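Local structure of N-acetylmuramoyl-L-alanine amidase domain-containing protein SAOUHSC_02979 (Staphylococcus aureus, 5T1Q) at residues 80-84 / 178-182; 87-92 / 195-199. The protein probably cleaves bacterial cell-wall peptidoglycan as an amidase, this piece of it holding the glucosaminidase-like and CHAP domains. One frame throughout, in Å; residues are numbered along the deposited sequence.

Contact 1: residues 80-84 / 178-182; sequences IYASV and YKDAT
Tyr81 and Tyr178 meet where two helices of the lysozyme-like glucosaminidase domain begin, Tyr81 holding the N-cap position of helix 82-93 and Tyr178 the first turn of helix 178-185. The ring-based interaction is a CH-pi contact: Tyr178 CA lies 4.0 Å from the centroid of the Tyr81 ring and only 8° off its normal, hence almost over its centre. The same face also lies under the start of the helix, with Tyr178 N 3.7 Å from Tyr81 CZ. The ring is held at its far end as well, because Tyr81 OH hydrogen-bonds to the backbone O of Ala175.

The remaining contacts are van der Waals, mostly apolar. The first torsion of Tyr178 sets its CG between the backbone N and the carbonyl carbon (chi1 73°) and turns the ring away toward Asn200 and Ile203 of helix 195-205; its N, CA and CB are what remain facing Tyr81, Ser83 and Val84. Ser83 OG rests 4.0 Å from Tyr178 CB, and its hydrogen bond goes to Asp212 OD2. Val84 works through one branch: its CG2 approaches Tyr178 CB, Ala181 CB and Thr182 CG2, with 4.1 Å separating Val84 CG2 from Ala181 CB.

Contact 2: residues 87-92 / 195-199; sequences AQAILE and YAKKL
The phenol of Tyr195 reaches across to helix 82-93 and ends between Gln88 and Glu92, one helical turn apart. Its CG stands anti to the backbone N (chi1 -157°), which carries the hydroxyl toward that helix. There Tyr195 OH accepts a nearly straight bond from Gln88 NE2 (3.1 Å) and donates to Glu92 OE2 (2.5 Å). The donor NH2 lies at the ring edge, in the ring plane, yet the amide and ring planes stand 82° apart. The carboxylate is inclined to the ring and uses the anti lone pair of OE2. Both groups are anchored behind, Gln88 OE1 by Tyr152 OH and Glu92 OE1 by a salt bridge to Arg32, so the rotation of amide and carboxylate is fixed from two sides.

The apolar part is formed by Leu91 and Leu199, which cross at about a right angle, Leu91 CD1 lying 3.6 Å from Leu199 CD2. Leu91 CD2 also approaches Tyr195 CE1 obliquely (3.7 Å), and Ala87 CB is 4.0 Å from Leu199 CD2. The axes of the two segments approach to 10.5 Å at 110°. Both belong to the helical, lysozyme-like glucosaminidase domain, and the Leu-Glu-Ser sequence ending helix 82-93 is consistent with the position of that family's conserved glutamate.

In the fold
Both contacts use helix 82-93: contact 1 its start, contact 2 its later turns, and their centres lie 10 Å apart. Their partners, helix 178-185 and helix 195-205, follow each other in the chain, so that the order 80-84, 87-92, 178-182, 195-199 makes the two connections cross. The strands 119-128 and 131-140 and helix 145-158 come between the two halves. The contacts touch directly, Thr182 CG2 packing on Leu199 CB at 3.7 Å, and Thr182 OG1 is hydrogen-bonded to Asn200. One helix is thus packed at two levels by a later helical pair whose members also touch each other. All four segments belong to the glucosaminidase domain, where they join distant parts of the chain into one buried helical core.

Contact 1: residues 80-84 / 178-182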
loop_
_atom_site.group_PDB
_atom_site.type_symbol
_atom_site.label_atom_id
_atom_site.label_comp_id
_atom_site.label_asym_id
_atom_site.label_seq_id
_atom_site.Cartn_x
_atom_site.Cartn_y
_atom_site.Cartn_z
ATOM N N ILE A 80 -2.368 -6.171 24.504
ATOM C CA ILE A 80 -2.031 -6.018 23.078
ATOM C C ILE A 80 -0.948 -4.952 22.879
ATOM O O ILE A 80 -0.920 -3.945 23.597
ATOM C CB ILE A 80 -3.299 -5.623 22.265
ATOM C CG1 ILE A 80 -4.320 -6.768 22.288
ATOM C CG2 ILE A 80 -2.951 -5.258 20.818
ATOM C CD1 ILE A 80 -5.658 -6.429 21.659
ATOM N N TYR A 81 -0.039 -5.193 21.929
ATOM C CA TYR A 81 0.962 -4.184 21.564
ATOM C C TYR A 81 0.254 -3.079 20.799
ATOM O O TYR A 81 -0.255 -3.311 19.699
ATOM C CB TYR A 81 2.059 -4.747 20.656
ATOM C CG TYR A 81 3.134 -5.534 21.354
ATOM C CD1 TYR A 81 4.240 -4.887 21.924
ATOM C CD2 TYR A 81 3.092 -6.916 21.396
ATOM C CE1 TYR A 81 5.247 -5.607 22.556
ATOM C CE2 TYR A 81 4.093 -7.644 22.026
ATOM C CZ TYR A 81 5.163 -6.989 22.604
ATOM O OH TYR A 81 6.144 -7.725 23.224
ATOM N N ALA A 82 0.208 -1.887 21.385
ATOM C CA ALA A 82 -0.395 -0.731 20.730
ATOM C C ALA A 82 0.338 -0.436 19.411
ATOM O O ALA A 82 -0.260 0.009 18.429
ATOM C CB ALA A 82 -0.334 0.479 21.652
ATOM N N SER A 83 1.644 -0.691 19.408
ATOM C CA SER A 83 2.474 -0.487 18.226
ATOM C C SER A 83 2.028 -1.350 17.058
ATOM O O SER A 83 1.966 -0.879 15.921
ATOM C CB SER A 83 3.932 -0.779 18.572
ATOM O OG SER A 83 4.022 -2.018 19.237
ATOM N N VAL A 84 1.731 -2.619 17.330
ATOM C CA VAL A 84 1.266 -3.522 16.292
ATOM C C VAL A 84 -0.104 -3.037 15.818
ATOM O O VAL A 84 -0.350 -2.951 14.622
ATOM C CB VAL A 84 1.230 -4.993 16.779
ATOM C CG1 VAL A 84 0.602 -5.914 15.737
ATOM C CG2 VAL A 84 2.637 -5.474 17.115
ATOM N N TYR A 178 7.576 -6.841 19.857
ATOM C CA TYR A 178 6.625 -6.600 18.784
ATOM C C TYR A 178 6.954 -7.400 17.514
ATOM O O TYR A 178 6.038 -7.755 16.773
ATOM C CB TYR A 178 6.484 -5.100 18.471
ATOM C CG TYR A 178 7.643 -4.473 17.743
ATOM C CD1 TYR A 178 7.714 -4.516 16.354
ATOM C CD2 TYR A 178 8.651 -3.795 18.433
ATOM C CE1 TYR A 178 8.765 -3.926 15.666
ATOM C CE2 TYR A 178 9.707 -3.201 17.753
ATOM C CZ TYR A 178 9.757 -3.274 16.368
ATOM O OH TYR A 178 10.787 -2.692 15.681
ATOM N N LYS A 179 8.240 -7.694 17.270
ATOM C CA LYS A 179 8.618 -8.473 16.066
ATOM C C LYS A 179 8.158 -9.932 16.094
ATOM O O LYS A 179 8.011 -10.560 15.045
ATOM C CB LYS A 179 10.118 -8.381 15.743
ATOM C CG LYS A 179 10.512 -7.076 15.053
ATOM C CD LYS A 179 11.834 -7.186 14.285
ATOM C CE LYS A 179 13.067 -7.044 15.161
ATOM N NZ LYS A 179 13.358 -5.611 15.464
ATOM N N ASP A 180 7.942 -10.477 17.285
ATOM C CA ASP A 180 7.436 -11.836 17.398
ATOM C C ASP A 180 5.965 -11.812 16.987
ATOM O O ASP A 180 5.490 -12.699 16.272
ATOM C CB ASP A 180 7.610 -12.352 18.826
ATOM C CG ASP A 180 9.081 -12.479 19.224
ATOM O OD1 ASP A 180 9.802 -13.265 18.570
ATOM O OD2 ASP A 180 9.510 -11.810 20.195
ATOM N N ALA A 181 5.272 -10.754 17.407
ATOM C CA ALA A 181 3.863 -10.572 17.097
ATOM C C ALA A 181 3.613 -10.334 15.605
ATOM O O ALA A 181 2.746 -10.981 15.012
ATOM C CB ALA A 181 3.286 -9.437 17.923
ATOM N N THR A 182 4.373 -9.430 14.987
ATOM C CA THR A 182 4.195 -9.163 13.555
ATOM C C THR A 182 4.466 -10.418 12.701
ATOM O O THR A 182 3.774 -10.642 11.709
ATOM C CB THR A 182 5.056 -7.987 13.053
ATOM O OG1 THR A 182 6.438 -8.275 13.251
ATOM C CG2 THR A 182 4.698 -6.684 13.777
#

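Contact 2: residues 87-92 / 195-199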
loop_
_atom_site.group_PDB
_atom_site.type_symbol
_atom_site.label_atom_id
_atom_site.label_comp_id
_atom_site.label_asym_id
_atom_site.label_seq_id
_atom_site.Cartn_x
_atom_site.Cartn_y
_atom_site.Cartn_z
ATOM N N ALA A 87 0.217 0.179 13.749
ATOM C CA ALA A 87 0.858 -0.143 12.494
ATOM C C ALA A 87 -0.119 -0.820 11.548
ATOM O O ALA A 87 -0.136 -0.506 10.354
ATOM C CB ALA A 87 2.067 -1.026 12.730
ATOM N N GLN A 88 -0.920 -1.755 12.075
ATOM C CA GLN A 88 -1.926 -2.426 11.261
ATOM C C GLN A 88 -2.974 -1.425 10.777
ATOM O O GLN A 88 -3.400 -1.499 9.621
ATOM C CB GLN A 88 -2.584 -3.604 11.998
ATOM C CG GLN A 88 -1.724 -4.852 12.029
ATOM C CD GLN A 88 -2.488 -6.098 12.461
ATOM O OE1 GLN A 88 -2.589 -6.404 13.648
ATOM N NE2 GLN A 88 -2.947 -6.867 11.486
ATOM N N ALA A 89 -3.364 -0.485 11.642
ATOM C CA ALA A 89 -4.305 0.560 11.250
ATOM C C ALA A 89 -3.715 1.377 10.102
ATOM O O ALA A 89 -4.387 1.606 9.089
ATOM C CB ALA A 89 -4.661 1.469 12.424
ATOM N N ILE A 90 -2.463 1.809 10.261
ATOM C CA ILE A 90 -1.761 2.572 9.215
ATOM C C ILE A 90 -1.705 1.805 7.883
ATOM O O ILE A 90 -2.028 2.351 6.831
ATOM C CB ILE A 90 -0.316 2.929 9.655
ATOM C CG1 ILE A 90 -0.338 4.004 10.745
ATOM C CG2 ILE A 90 0.516 3.431 8.472
ATOM C CD1 ILE A 90 0.994 4.192 11.448
ATOM N N LEU A 91 -1.290 0.542 7.947
ATOM C CA LEU A 91 -1.123 -0.294 6.751
ATOM C C LEU A 91 -2.431 -0.578 6.016
ATOM O O LEU A 91 -2.550 -0.310 4.809
ATOM C CB LEU A 91 -0.423 -1.601 7.132
ATOM C CG LEU A 91 -0.003 -2.588 6.034
ATOM C CD1 LEU A 91 0.969 -3.601 6.612
ATOM C CD2 LEU A 91 -1.181 -3.304 5.385
ATOM N N GLU A 92 -3.414 -1.076 6.763
ATOM C CA GLU A 92 -4.710 -1.476 6.220
ATOM C C GLU A 92 -5.604 -0.331 5.754
ATOM O O GLU A 92 -6.434 -0.537 4.879
ATOM C CB GLU A 92 -5.475 -2.328 7.256
ATOM C CG GLU A 92 -4.768 -3.619 7.666
ATOM C CD GLU A 92 -4.746 -4.692 6.589
ATOM O OE1 GLU A 92 -5.593 -4.671 5.657
ATOM O OE2 GLU A 92 -3.884 -5.601 6.690
ATOM N N TYR A 195 4.000 -8.980 4.766
ATOM C CA TYR A 195 3.210 -8.323 5.806
ATOM C C TYR A 195 4.028 -7.948 7.059
ATOM O O TYR A 195 4.013 -6.778 7.483
ATOM C CB TYR A 195 1.996 -9.181 6.182
ATOM C CG TYR A 195 0.864 -8.393 6.815
ATOM C CD1 TYR A 195 0.088 -7.529 6.047
ATOM C CD2 TYR A 195 0.528 -8.560 8.156
ATOM C CE1 TYR A 195 -0.961 -6.814 6.605
ATOM C CE2 TYR A 195 -0.519 -7.844 8.726
ATOM C CZ TYR A 195 -1.264 -6.978 7.952
ATOM O OH TYR A 195 -2.313 -6.277 8.527
ATOM N N ALA A 196 4.783 -8.906 7.601
ATOM C CA ALA A 196 5.577 -8.663 8.816
ATOM C C ALA A 196 6.626 -7.578 8.612
ATOM O O ALA A 196 6.741 -6.662 9.432
ATOM C CB ALA A 196 6.244 -9.946 9.301
ATOM N N LYS A 197 7.387 -7.668 7.526
ATOM C CA LYS A 197 8.413 -6.663 7.251
ATOM C C LYS A 197 7.812 -5.266 7.056
ATOM O O LYS A 197 8.431 -4.269 7.411
ATOM C CB LYS A 197 9.325 -7.065 6.089
ATOM C CG LYS A 197 10.221 -8.265 6.417
ATOM C CD LYS A 197 11.526 -8.270 5.632
ATOM C CE LYS A 197 11.335 -8.280 4.118
ATOM N NZ LYS A 197 10.749 -9.549 3.608
ATOM N N LYS A 198 6.603 -5.206 6.503
ATOM C CA LYS A 198 5.909 -3.937 6.344
ATOM C C LYS A 198 5.518 -3.356 7.704
ATOM O O LYS A 198 5.754 -2.174 7.960
ATOM C CB LYS A 198 4.679 -4.092 5.446
ATOM C CG LYS A 198 5.021 -4.265 3.972
ATOM C CD LYS A 198 3.760 -4.468 3.152
ATOM C CE LYS A 198 4.060 -4.523 1.667
ATOM N NZ LYS A 198 2.797 -4.579 0.887
ATOM N N LEU A 199 4.931 -4.177 8.578
ATOM C CA LEU A 199 4.550 -3.698 9.906
ATOM C C LEU A 199 5.777 -3.225 10.687
ATOM O O LEU A 199 5.745 -2.162 11.302
ATOM C CB LEU A 199 3.793 -4.768 10.702
ATOM C CG LEU A 199 2.400 -5.171 10.217
ATOM C CD1 LEU A 199 1.814 -6.209 11.159
ATOM C CD2 LEU A 199 1.461 -3.978 10.120
#